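Receptor-like protein kinase ANXUR1 (Arabidopsis thaliana, PDB 6FIG) is a malectin-like receptor kinase of plant reproduction, whose ectodomain probably senses extracellular signals and whose kinase domain probably phosphorylates serine and threonine residues. Local coordinates at residues D275-F289 and L364-L378. Sequence-based numbering, arbitrary orientation.
With CA (calcium ion), chain H; NAG (2-acetamido-2-deoxy-beta-D-glucopyranose), chain E.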
loop_
_atom_site.group_PDB
_atom_site.type_symbol
_atom_site.label_atom_id
_atom_site.label_comp_id
_atom_site.label_asym_id
_atom_site.label_seq_id
_atom_site.Cartn_x
_atom_site.Cartn_y
_atom_site.Cartn_z
ATOM N N ASP A 275 24.626 5.349 -20.263
ATOM C CA ASP A 275 24.610 5.270 -21.727
ATOM C C ASP A 275 24.862 6.647 -22.330
ATOM O O ASP A 275 24.262 7.626 -21.929
ATOM C CB ASP A 275 23.241 4.766 -22.203
ATOM C CG ASP A 275 22.897 3.376 -21.662
ATOM O OD1 ASP A 275 23.827 2.536 -21.506
ATOM O OD2 ASP A 275 21.681 3.111 -21.446
ATOM N N LYS A 276 25.730 6.716 -23.324
ATOM C CA LYS A 276 26.024 7.978 -24.004
ATOM C C LYS A 276 24.809 8.471 -24.815
ATOM O O LYS A 276 23.913 7.680 -25.159
ATOM C CB LYS A 276 27.238 7.801 -24.917
ATOM C CG LYS A 276 28.551 7.577 -24.173
ATOM C CD LYS A 276 29.768 7.402 -25.090
ATOM C CE LYS A 276 29.818 6.036 -25.760
ATOM N NZ LYS A 276 31.149 5.740 -26.354
ATOM N N ASN A 277 24.770 9.770 -25.072
ATOM C CA ASN A 277 23.798 10.420 -25.974
ATOM C C ASN A 277 22.426 10.615 -25.343
ATOM O O ASN A 277 21.406 10.622 -26.046
ATOM C CB ASN A 277 23.604 9.672 -27.309
ATOM C CG ASN A 277 24.835 9.615 -28.158
ATOM O OD1 ASN A 277 25.960 9.818 -27.702
ATOM N ND2 ASN A 277 24.614 9.351 -29.437
ATOM N N PHE A 278 22.398 10.740 -24.032
ATOM C CA PHE A 278 21.197 11.131 -23.301
ATOM C C PHE A 278 21.552 12.244 -22.320
ATOM O O PHE A 278 22.709 12.353 -21.854
ATOM C CB PHE A 278 20.613 9.974 -22.493
ATOM C CG PHE A 278 20.134 8.817 -23.315
ATOM C CD1 PHE A 278 18.861 8.841 -23.879
ATOM C CD2 PHE A 278 20.946 7.706 -23.524
ATOM C CE1 PHE A 278 18.401 7.767 -24.627
ATOM C CE2 PHE A 278 20.491 6.633 -24.285
ATOM C CZ PHE A 278 19.208 6.660 -24.823
ATOM N N THR A 279 20.551 13.058 -22.008
ATOM C CA THR A 279 20.592 13.944 -20.866
ATOM C C THR A 279 20.127 13.187 -19.636
ATOM O O THR A 279 19.106 12.474 -19.669
ATOM C CB THR A 279 19.696 15.170 -21.095
ATOM O OG1 THR A 279 20.157 15.897 -22.234
ATOM C CG2 THR A 279 19.696 16.089 -19.883
ATOM N N TYR A 280 20.887 13.308 -18.563
ATOM C CA TYR A 280 20.578 12.716 -17.268
ATOM C C TYR A 280 20.247 13.791 -16.232
ATOM O O TYR A 280 20.793 14.902 -16.271
ATOM C CB TYR A 280 21.751 11.883 -16.739
ATOM C CG TYR A 280 21.997 10.678 -17.605
ATOM C CD1 TYR A 280 21.431 9.451 -17.271
ATOM C CD2 TYR A 280 22.750 10.773 -18.756
ATOM C CE1 TYR A 280 21.618 8.339 -18.075
ATOM C CE2 TYR A 280 22.931 9.660 -19.584
ATOM C CZ TYR A 280 22.343 8.448 -19.236
ATOM O OH TYR A 280 22.506 7.325 -20.028
ATOM N N ILE A 281 19.353 13.443 -15.317
ATOM C CA ILE A 281 19.035 14.284 -14.173
ATOM C C ILE A 281 19.638 13.606 -12.969
ATOM O O ILE A 281 19.388 12.427 -12.719
ATOM C CB ILE A 281 17.519 14.475 -13.998
ATOM C CG1 ILE A 281 16.982 15.299 -15.154
ATOM C CG2 ILE A 281 17.201 15.182 -12.664
ATOM C CD1 ILE A 281 15.478 15.336 -15.210
ATOM N N LEU A 282 20.428 14.354 -12.193
ATOM C CA LEU A 282 20.881 13.904 -10.887
ATOM C C LEU A 282 20.062 14.655 -9.860
ATOM O O LEU A 282 20.044 15.890 -9.844
ATOM C CB LEU A 282 22.360 14.199 -10.650
ATOM C CG LEU A 282 23.367 13.345 -11.402
ATOM C CD1 LEU A 282 23.408 13.721 -12.882
ATOM C CD2 LEU A 282 24.735 13.507 -10.763
ATOM N N ARG A 283 19.372 13.891 -9.032
ATOM C CA ARG A 283 18.596 14.403 -7.913
ATOM C C ARG A 283 19.376 14.167 -6.637
ATOM O O ARG A 283 19.571 13.029 -6.232
ATOM C CB ARG A 283 17.238 13.694 -7.829
ATOM C CG ARG A 283 16.423 14.217 -6.667
ATOM C CD ARG A 283 14.975 13.802 -6.762
ATOM N NE ARG A 283 14.344 14.612 -7.773
ATOM C CZ ARG A 283 13.060 14.583 -8.081
ATOM N NH1 ARG A 283 12.224 13.739 -7.453
ATOM N NH2 ARG A 283 12.605 15.434 -8.986
ATOM N N LEU A 284 19.855 15.261 -6.020
ATOM C CA LEU A 284 20.630 15.172 -4.796
ATOM C C LEU A 284 19.716 15.484 -3.642
ATOM O O LEU A 284 19.061 16.515 -3.643
ATOM C CB LEU A 284 21.803 16.166 -4.829
ATOM C CG LEU A 284 23.036 15.698 -5.611
ATOM C CD1 LEU A 284 22.786 15.456 -7.078
ATOM C CD2 LEU A 284 24.128 16.742 -5.460
ATOM N N HIS A 285 19.663 14.569 -2.686
ATOM C CA HIS A 285 18.814 14.695 -1.516
ATOM C C HIS A 285 19.659 15.152 -0.322
ATOM O O HIS A 285 20.711 14.559 -0.046
ATOM C CB HIS A 285 18.182 13.342 -1.176
ATOM C CG HIS A 285 17.197 12.859 -2.188
ATOM N ND1 HIS A 285 15.850 13.140 -2.105
ATOM C CD2 HIS A 285 17.367 12.121 -3.302
ATOM C CE1 HIS A 285 15.234 12.576 -3.128
ATOM N NE2 HIS A 285 16.125 11.944 -3.863
ATOM N N PHE A 286 19.157 16.161 0.383
ATOM C CA PHE A 286 19.881 16.731 1.532
ATOM C C PHE A 286 18.989 16.882 2.740
ATOM O O PHE A 286 17.815 17.190 2.608
ATOM C CB PHE A 286 20.432 18.113 1.208
ATOM C CG PHE A 286 21.385 18.157 0.063
ATOM C CD1 PHE A 286 22.732 17.826 0.229
ATOM C CD2 PHE A 286 20.969 18.645 -1.185
ATOM C CE1 PHE A 286 23.621 17.938 -0.827
ATOM C CE2 PHE A 286 21.857 18.746 -2.233
ATOM C CZ PHE A 286 23.188 18.409 -2.060
ATOM N N CYS A 287 19.566 16.745 3.933
ATOM C CA CYS A 287 18.879 17.094 5.158
ATOM C C CYS A 287 19.976 17.247 6.201
ATOM O O CYS A 287 20.757 16.316 6.425
ATOM C CB CYS A 287 17.874 16.027 5.592
ATOM S SG CYS A 287 16.974 16.425 7.116
ATOM N N GLU A 288 20.035 18.419 6.803
ATOM C CA GLU A 288 21.037 18.691 7.821
ATOM C C GLU A 288 20.493 18.232 9.155
ATOM O O GLU A 288 19.512 18.783 9.636
ATOM C CB GLU A 288 21.374 20.185 7.889
ATOM C CG GLU A 288 22.421 20.561 8.955
ATOM C CD GLU A 288 23.705 19.818 8.743
ATOM O OE1 GLU A 288 24.351 20.075 7.709
ATOM O OE2 GLU A 288 24.061 18.961 9.584
ATOM N N PHE A 289 21.114 17.223 9.752
ATOM C CA PHE A 289 20.663 16.721 11.054
ATOM C C PHE A 289 21.681 16.869 12.190
ATOM O O PHE A 289 21.418 16.442 13.313
ATOM C CB PHE A 289 20.132 15.280 10.949
ATOM C CG PHE A 289 21.103 14.297 10.364
ATOM C CD1 PHE A 289 20.893 13.768 9.090
ATOM C CD2 PHE A 289 22.214 13.862 11.092
ATOM C CE1 PHE A 289 21.776 12.856 8.542
ATOM C CE2 PHE A 289 23.105 12.956 10.543
ATOM C CZ PHE A 289 22.879 12.441 9.270
ATOM N N LEU A 364 25.898 14.599 1.775
ATOM C CA LEU A 364 24.842 14.219 0.866
ATOM C C LEU A 364 24.047 13.092 1.541
ATOM O O LEU A 364 24.649 12.211 2.172
ATOM C CB LEU A 364 25.439 13.741 -0.456
ATOM C CG LEU A 364 24.437 13.307 -1.554
ATOM C CD1 LEU A 364 23.588 14.471 -2.019
ATOM C CD2 LEU A 364 25.208 12.699 -2.713
ATOM N N ASN A 365 22.718 13.116 1.401
ATOM C CA ASN A 365 21.859 12.108 2.072
ATOM C C ASN A 365 21.279 11.049 1.134
ATOM O O ASN A 365 21.008 9.935 1.558
ATOM C CB ASN A 365 20.712 12.779 2.812
ATOM C CG ASN A 365 21.179 13.804 3.849
ATOM O OD1 ASN A 365 21.793 14.816 3.477
ATOM N ND2 ASN A 365 20.848 13.584 5.143
ATOM N N GLY A 366 21.100 11.394 -0.128
ATOM C CA GLY A 366 20.517 10.472 -1.098
ATOM C C GLY A 366 20.857 10.918 -2.496
ATOM O O GLY A 366 21.204 12.092 -2.724
ATOM N N LEU A 367 20.712 10.001 -3.454
ATOM C CA LEU A 367 21.020 10.318 -4.837
ATOM C C LEU A 367 20.215 9.465 -5.785
ATOM O O LEU A 367 20.247 8.254 -5.672
ATOM C CB LEU A 367 22.506 10.097 -5.125
ATOM C CG LEU A 367 23.021 10.404 -6.533
ATOM C CD1 LEU A 367 22.797 11.857 -6.968
ATOM C CD2 LEU A 367 24.491 10.050 -6.599
ATOM N N GLU A 368 19.571 10.107 -6.747
ATOM C CA GLU A 368 18.925 9.381 -7.840
ATOM C C GLU A 368 19.450 9.915 -9.147
ATOM O O GLU A 368 19.707 11.116 -9.286
ATOM C CB GLU A 368 17.431 9.548 -7.775
ATOM C CG GLU A 368 16.819 8.958 -6.523
ATOM C CD GLU A 368 15.370 9.329 -6.390
ATOM O OE1 GLU A 368 15.070 10.478 -6.012
ATOM O OE2 GLU A 368 14.472 8.496 -6.743
ATOM N N ILE A 369 19.608 9.020 -10.119
ATOM C CA ILE A 369 20.046 9.390 -11.455
ATOM C C ILE A 369 19.003 8.876 -12.439
ATOM O O ILE A 369 18.707 7.679 -12.425
ATOM C CB ILE A 369 21.430 8.839 -11.784
ATOM C CG1 ILE A 369 22.441 9.375 -10.748
ATOM C CG2 ILE A 369 21.810 9.213 -13.211
ATOM C CD1 ILE A 369 23.841 8.897 -10.927
ATOM N N PHE A 370 18.451 9.784 -13.238
ATOM C CA PHE A 370 17.442 9.441 -14.263
ATOM C C PHE A 370 17.925 9.782 -15.668
ATOM O O PHE A 370 18.510 10.835 -15.892
ATOM C CB PHE A 370 16.179 10.240 -14.014
ATOM C CG PHE A 370 15.592 10.017 -12.660
ATOM C CD1 PHE A 370 14.818 8.888 -12.394
ATOM C CD2 PHE A 370 15.810 10.930 -11.644
ATOM C CE1 PHE A 370 14.299 8.683 -11.121
ATOM C CE2 PHE A 370 15.282 10.717 -10.384
ATOM C CZ PHE A 370 14.539 9.602 -10.131
ATOM N N LYS A 371 17.683 8.876 -16.609
ATOM C CA LYS A 371 17.867 9.156 -18.038
ATOM C C LYS A 371 16.619 9.775 -18.611
ATOM O O LYS A 371 15.549 9.216 -18.429
ATOM C CB LYS A 371 18.132 7.847 -18.767
ATOM C CG LYS A 371 18.416 7.963 -20.244
ATOM C CD LYS A 371 18.320 6.598 -20.916
ATOM C CE LYS A 371 19.479 5.697 -20.555
ATOM N NZ LYS A 371 19.224 4.334 -21.063
ATOM N N MET A 372 16.741 10.873 -19.330
ATOM C CA MET A 372 15.613 11.464 -20.035
ATOM C C MET A 372 15.510 10.861 -21.427
ATOM O O MET A 372 16.531 10.574 -22.066
ATOM C CB MET A 372 15.805 12.972 -20.180
ATOM C CG MET A 372 15.944 13.690 -18.863
ATOM S SD MET A 372 15.965 15.475 -19.070
ATOM C CE MET A 372 14.273 15.788 -19.569
ATOM N N ASP A 373 14.284 10.698 -21.922
ATOM C CA ASP A 373 14.102 10.199 -23.277
ATOM C C ASP A 373 14.532 11.217 -24.339
ATOM O O ASP A 373 14.417 12.432 -24.148
ATOM C CB ASP A 373 12.681 9.636 -23.540
ATOM C CG ASP A 373 11.540 10.678 -23.444
ATOM O OD1 ASP A 373 11.562 11.609 -22.598
ATOM O OD2 ASP A 373 10.542 10.486 -24.197
ATOM N N THR A 374 15.061 10.686 -25.439
ATOM C CA THR A 374 15.395 11.436 -26.653
ATOM C C THR A 374 14.740 10.696 -27.815
ATOM O O THR A 374 14.944 9.497 -27.954
ATOM C CB THR A 374 16.915 11.477 -26.895
ATOM O OG1 THR A 374 17.519 12.356 -25.943
ATOM C CG2 THR A 374 17.253 11.994 -28.302
ATOM N N MET A 375 13.976 11.413 -28.632
ATOM C CA MET A 375 13.278 10.828 -29.797
ATOM C C MET A 375 12.385 9.633 -29.370
ATOM O O MET A 375 12.351 8.602 -30.039
ATOM C CB MET A 375 14.287 10.439 -30.904
ATOM C CG MET A 375 15.046 11.608 -31.555
ATOM S SD MET A 375 14.033 12.818 -32.450
ATOM C CE MET A 375 13.109 11.799 -33.588
ATOM N N LYS A 376 11.705 9.800 -28.234
ATOM C CA LYS A 376 10.846 8.764 -27.613
ATOM C C LYS A 376 11.570 7.453 -27.364
ATOM O O LYS A 376 10.966 6.366 -27.411
ATOM C CB LYS A 376 9.615 8.503 -28.496
ATOM C CG LYS A 376 8.712 9.704 -28.684
ATOM C CD LYS A 376 8.079 10.098 -27.361
ATOM C CE LYS A 376 6.818 10.929 -27.571
ATOM N NZ LYS A 376 6.547 11.669 -26.304
ATOM N N ASN A 377 12.861 7.546 -27.078
ATOM C CA ASN A 377 13.685 6.378 -26.856
ATOM C C ASN A 377 14.461 6.514 -25.565
ATOM O O ASN A 377 14.987 7.589 -25.251
ATOM C CB ASN A 377 14.685 6.181 -28.002
ATOM C CG ASN A 377 15.659 5.058 -27.715
ATOM O OD1 ASN A 377 15.267 3.896 -27.571
ATOM N ND2 ASN A 377 16.929 5.403 -27.550
ATOM N N LEU A 378 14.530 5.413 -24.826
ATOM C CA LEU A 378 15.375 5.259 -23.645
ATOM C C LEU A 378 16.350 4.085 -23.773
ATOM O O LEU A 378 17.137 3.824 -22.871
ATOM C CB LEU A 378 14.479 5.061 -22.418
ATOM C CG LEU A 378 13.714 6.311 -21.952
ATOM C CD1 LEU A 378 12.553 5.974 -21.026
ATOM C CD2 LEU A 378 14.675 7.263 -21.235
HETATM CA CA CA H . 21.047 8.736 3.575
HETATM C C1 NAG E . 25.637 9.237 -30.442
HETATM C C2 NAG E . 25.196 8.195 -31.473
HETATM C C3 NAG E . 26.238 8.057 -32.569
HETATM C C4 NAG E . 26.523 9.438 -33.152
HETATM C C5 NAG E . 26.847 10.470 -32.059
HETATM C C6 NAG E . 26.960 11.865 -32.649
HETATM C C7 NAG E . 23.843 6.346 -30.563
HETATM C C8 NAG E . 23.947 5.003 -29.883
HETATM N N2 NAG E . 25.028 6.912 -30.831
HETATM O O3 NAG E . 25.800 7.173 -33.606
HETATM O O4 NAG E . 27.545 9.416 -34.163
HETATM O O5 NAG E . 25.804 10.488 -31.098
HETATM O O6 NAG E . 27.410 12.808 -31.655
HETATM O O7 NAG E . 22.751 6.851 -30.849
HETATM O O HOH W 1 19.945 12.953 -26.278
HETATM O O HOH W 2 18.005 12.491 -23.320
HETATM O O HOH W 3 12.558 11.469 -5.751
#
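K371 lays its chain across one face of the F278 ring, CD standing 3.6 Å from the ring centroid in a CH-pi contact. With CG anti to the backbone N (chi1 -177°) and a bend at chi3, the chain passes beside Y280 and brings NZ 2.8 Å from D275 OD2, on the anti lone pair of that oxygen, in a salt bridge. L378 O and Q186 OE1 also accept hydrogen bonds from NZ, while the F278 ring adds an off-centre cation-pi contact. Y280 OH donates to D275 O at 2.6 Å, on a lone pair in the carbonyl plane.

From there strands 278-287 and 366-372 pair antiparallel within a beta-sheet of the malectin-like domain. L282, L284, L367 and I369 pack on one face; L284 CD1 meets L367 CD1 at 3.6 Å. R283, H285 and E368 occupy the other. There H285 NE2 donates to E368 OE1 (2.8 Å); OE1 lies in the imidazole plane, but NE2 approaches it on the anti side, 32° out of the carboxylate plane. R283 and E368 run side by side, linked by a water; R283 NE pairs with D331 and E368 OE2 with R190. N365 and G366 both face H285 in a classic beta bulge, and the N365 amide reaches past it, ND2 donating to C287 O at 3.0 Å.

N365 O binds calcium at 2.4 Å, and N277 ND2 carries an N-linked glycan. The chemistry thus implies a ladder whose buried charges K371, R283 and E368 each meet an opposite charge, which probably keeps them ionised, with N365 of the bulge offering its carbonyl to calcium beside N192, V193, I249 and T252.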